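Local coordinates for putative hemin storage protein (Bordetella bronchiseptica, PDB 6AU1) that hydrolyses deacetylated poly-beta-1,6-N-acetyl-D-glucosamine through its C-terminal glycoside hydrolase domain, and so can disrupt bacterial biofilms, at residues L14-D19 / P336-A341. Residues are numbered along the deposited sequence; the frame is centred on the assembly and turned at random.
Sequences LDYIYD and PDDFIA. With SO4 (sulfate ion), chain C.
Tyr16, on the single helical turn 14-17, faces the irregular segment 336-341 with its CA 7.6 Å from that of Asp338, and no hydrogen bond joins the two backbones. The Tyr16 ring lies along the second segment: Asp337 O sits at the ring edge, 3.4 Å from CD2, Asp338 CA lies near the ring plane farther along, and the hydroxyl OH ends 3.7 Å from Pro336 CG. With CG between the backbone N and the carbonyl carbon (chi1 42°), the Phe339 ring is swung back toward 14-17, and its tip CZ meets Tyr16 CB and Ile17 CG1, each at 3.5 Å; the Phe339 and Ile17 side chains cross at about a right angle. The contact joins the helical turn and the loop that follow the adjacent parallel strands 8-12 and 332-335, first and last of the TIM barrel, where it closes. Pro336, preceded by a cis peptide, also packs on Ala303 and Arg304 of strand 297-305. Asp337 turns its carboxylate to other partners, OD1 accepting from Tyr334 OH and pairing with Arg35 of helix 22-39. Beyond the junction, Tyr18 OH donates a 2.6 Å hydrogen bond to O4 of a sulfate, probably from the crystallisation liquor, that Arg71 also hydrogen-bonds.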
ATOM      1  N   LEU A  14      12.750  -1.370  -2.938  1.00 13.61           N
ATOM      2  CA  LEU A  14      13.743  -1.697  -3.965  1.00 10.60           C
ATOM      3  C   LEU A  14      14.522  -0.440  -4.358  1.00 12.48           C
ATOM      4  O   LEU A  14      15.623  -0.535  -4.909  1.00 14.67           O
ATOM      5  CB  LEU A  14      13.089  -2.310  -5.198  1.00 12.47           C
ATOM      6  CG  LEU A  14      13.409  -3.791  -5.414  1.00 19.32           C
ATOM      7  CD1 LEU A  14      13.097  -4.549  -4.170  1.00 25.06           C
ATOM      8  CD2 LEU A  14      12.662  -4.387  -6.594  1.00 15.65           C
ATOM      9  N   ASP A  15      13.942   0.736  -4.108  1.00 12.06           N
ATOM     10  CA  ASP A  15      14.665   1.988  -4.334  1.00 14.27           C
ATOM     11  C   ASP A  15      15.931   2.058  -3.466  1.00 17.06           C
ATOM     12  O   ASP A  15      16.872   2.764  -3.805  1.00 19.09           O
ATOM     13  CB  ASP A  15      13.775   3.212  -4.051  1.00 14.65           C
ATOM     14  CG  ASP A  15      12.621   3.346  -5.034  1.00 16.64           C
ATOM     15  OD1 ASP A  15      12.745   2.869  -6.183  1.00 17.29           O
ATOM     16  OD2 ASP A  15      11.591   3.947  -4.656  1.00 18.75           O
ATOM     17  N   TYR A  16      15.947   1.327  -2.351  1.00 14.24           N
ATOM     18  CA  TYR A  16      17.126   1.291  -1.480  1.00 16.09           C
ATOM     19  C   TYR A  16      18.167   0.286  -1.979  1.00 16.63           C
ATOM     20  O   TYR A  16      19.356   0.409  -1.670  1.00 17.84           O
ATOM     21  CB  TYR A  16      16.756   0.915  -0.039  1.00 16.19           C
ATOM     22  CG  TYR A  16      16.121   1.978   0.846  1.00 17.80           C
ATOM     23  CD1 TYR A  16      15.625   3.176   0.334  1.00 17.76           C
ATOM     24  CD2 TYR A  16      16.011   1.761   2.225  1.00 18.67           C
ATOM     25  CE1 TYR A  16      15.035   4.121   1.170  1.00 18.29           C
ATOM     26  CE2 TYR A  16      15.426   2.709   3.066  1.00 16.40           C
ATOM     27  CZ  TYR A  16      14.940   3.877   2.536  1.00 16.51           C
ATOM     28  OH  TYR A  16      14.363   4.803   3.385  1.00 21.94           O
ATOM     29  N   ILE A  17      17.709  -0.722  -2.712  1.00 14.66           N
ATOM     30  CA  ILE A  17      18.596  -1.763  -3.246  1.00 15.24           C
ATOM     31  C   ILE A  17      19.259  -1.306  -4.541  1.00 17.19           C
ATOM     32  O   ILE A  17      20.467  -1.516  -4.751  1.00 14.89           O
ATOM     33  CB  ILE A  17      17.824  -3.073  -3.520  1.00 14.79           C
ATOM     34  CG1 ILE A  17      17.143  -3.569  -2.236  1.00 20.24           C
ATOM     35  CG2 ILE A  17      18.747  -4.137  -4.160  1.00 16.57           C
ATOM     36  CD1 ILE A  17      16.243  -4.774  -2.437  1.00 23.19           C
ATOM     37  N   TYR A  18      18.457  -0.706  -5.420  1.00 14.65           N
ATOM     38  CA  TYR A  18      18.928  -0.286  -6.745  1.00 13.48           C
ATOM     39  C   TYR A  18      20.218   0.526  -6.694  1.00 14.88           C
ATOM     40  O   TYR A  18      20.367   1.408  -5.849  1.00 16.88           O
ATOM     41  CB  TYR A  18      17.851   0.553  -7.465  1.00 15.35           C
ATOM     42  CG  TYR A  18      18.385   1.113  -8.767  1.00 15.47           C
ATOM     43  CD1 TYR A  18      18.510   0.303  -9.882  1.00 17.71           C
ATOM     44  CD2 TYR A  18      18.820   2.431  -8.862  1.00 16.40           C
ATOM     45  CE1 TYR A  18      19.030   0.789 -11.074  1.00 21.36           C
ATOM     46  CE2 TYR A  18      19.342   2.930 -10.054  1.00 17.71           C
ATOM     47  CZ  TYR A  18      19.443   2.103 -11.152  1.00 20.27           C
ATOM     48  OH  TYR A  18      19.963   2.577 -12.343  1.00 21.19           O
ATOM     49  N   ASP A  19      21.144   0.229  -7.605  1.00 15.38           N
ATOM     50  CA  ASP A  19      22.316   1.077  -7.808  1.00 17.55           C
ATOM     51  C   ASP A  19      22.778   0.927  -9.252  1.00 17.80           C
ATOM     52  O   ASP A  19      22.764  -0.177  -9.800  1.00 17.94           O
ATOM     53  CB  ASP A  19      23.448   0.716  -6.832  1.00 17.96           C
ATOM     54  CG  ASP A  19      24.505   1.808  -6.729  1.00 21.41           C
ATOM     55  OD1 ASP A  19      25.302   1.971  -7.674  1.00 21.19           O
ATOM     56  OD2 ASP A  19      24.544   2.507  -5.699  1.00 24.43           O
ATOM     57  N   PRO A 336      10.429   1.816   6.808  1.00 14.44           N
ATOM     58  CA  PRO A 336      11.186   0.983   5.877  1.00 12.31           C
ATOM     59  C   PRO A 336      12.327   0.247   6.569  1.00 16.90           C
ATOM     60  O   PRO A 336      12.695   0.590   7.694  1.00 18.48           O
ATOM     61  CB  PRO A 336      11.745   2.015   4.894  1.00 16.55           C
ATOM     62  CG  PRO A 336      12.098   3.183   5.832  1.00 16.68           C
ATOM     63  CD  PRO A 336      11.081   3.128   6.989  1.00 17.72           C
ATOM     64  N   ASP A 337      12.888  -0.748   5.904  1.00 17.95           N
ATOM     65  CA  ASP A 337      14.117  -1.341   6.406  1.00 15.38           C
ATOM     66  C   ASP A 337      15.305  -0.630   5.772  1.00 14.59           C
ATOM     67  O   ASP A 337      15.491  -0.667   4.546  1.00 17.66           O
ATOM     68  CB  ASP A 337      14.165  -2.835   6.122  1.00 18.49           C
ATOM     69  CG  ASP A 337      15.236  -3.529   6.935  1.00 17.61           C
ATOM     70  OD1 ASP A 337      15.054  -3.613   8.163  1.00 19.68           O
ATOM     71  OD2 ASP A 337      16.264  -3.934   6.357  1.00 20.36           O
ATOM     72  N   ASP A 338      16.094   0.047   6.602  1.00 15.37           N
ATOM     73  CA  ASP A 338      17.297   0.719   6.119  1.00 17.22           C
ATOM     74  C   ASP A 338      18.463  -0.231   6.323  1.00 21.60           C
ATOM     75  O   ASP A 338      19.248  -0.083   7.267  1.00 23.61           O
ATOM     76  CB  ASP A 338      17.511   2.044   6.864  1.00 18.03           C
ATOM     77  CG  ASP A 338      18.602   2.907   6.254  1.00 28.78           C
ATOM     78  OD1 ASP A 338      19.291   2.468   5.307  1.00 26.16           O
ATOM     79  OD2 ASP A 338      18.784   4.038   6.751  1.00 27.38           O
ATOM     80  N   PHE A 339      18.561  -1.226   5.445  1.00 19.96           N
ATOM     81  CA  PHE A 339      19.506  -2.322   5.657  1.00 22.21           C
ATOM     82  C   PHE A 339      20.965  -1.890   5.542  1.00 28.26           C
ATOM     83  O   PHE A 339      21.845  -2.506   6.143  1.00 36.23           O
ATOM     84  CB  PHE A 339      19.215  -3.472   4.680  1.00 21.09           C
ATOM     85  CG  PHE A 339      18.888  -3.018   3.292  1.00 22.58           C
ATOM     86  CD1 PHE A 339      19.895  -2.806   2.369  1.00 25.83           C
ATOM     87  CD2 PHE A 339      17.567  -2.790   2.914  1.00 21.81           C
ATOM     88  CE1 PHE A 339      19.606  -2.378   1.092  1.00 28.36           C
ATOM     89  CE2 PHE A 339      17.276  -2.358   1.629  1.00 21.30           C
ATOM     90  CZ  PHE A 339      18.298  -2.160   0.724  1.00 22.02           C
ATOM     91  N   ILE A 340      21.233  -0.830   4.789  1.00 25.26           N
ATOM     92  CA  ILE A 340      22.606  -0.357   4.658  1.00 29.62           C
ATOM     93  C   ILE A 340      23.094   0.326   5.943  1.00 33.60           C
ATOM     94  O   ILE A 340      24.261   0.205   6.318  1.00 34.51           O
ATOM     95  CB  ILE A 340      22.750   0.606   3.467  1.00 34.25           C
ATOM     96  CG1 ILE A 340      22.340  -0.098   2.171  1.00 40.11           C
ATOM     97  CG2 ILE A 340      24.180   1.115   3.352  1.00 37.35           C
ATOM     98  CD1 ILE A 340      22.679   0.677   0.916  1.00 48.59           C
ATOM     99  N   ALA A 341      22.200   1.031   6.629  1.00 29.62           N
ATOM    100  CA  ALA A 341      22.585   1.719   7.866  1.00 33.50           C
ATOM    101  C   ALA A 341      22.267   0.887   9.106  1.00 32.67           C
ATOM    102  O   ALA A 341      22.399   1.369  10.234  1.00 28.52           O
ATOM    103  CB  ALA A 341      21.895   3.069   7.954  1.00 35.08           C
TER
HETATM  104  S   SO4 C 701      18.670   5.852 -12.614  1.00 35.40           S
HETATM  105  O1  SO4 C 701      17.591   4.907 -12.895  1.00 30.24           O
HETATM  106  O2  SO4 C 701      18.379   6.583 -11.382  1.00 37.50           O
HETATM  107  O3  SO4 C 701      18.772   6.805 -13.727  1.00 36.72           O
HETATM  108  O4  SO4 C 701      19.935   5.142 -12.457  1.00 30.12           O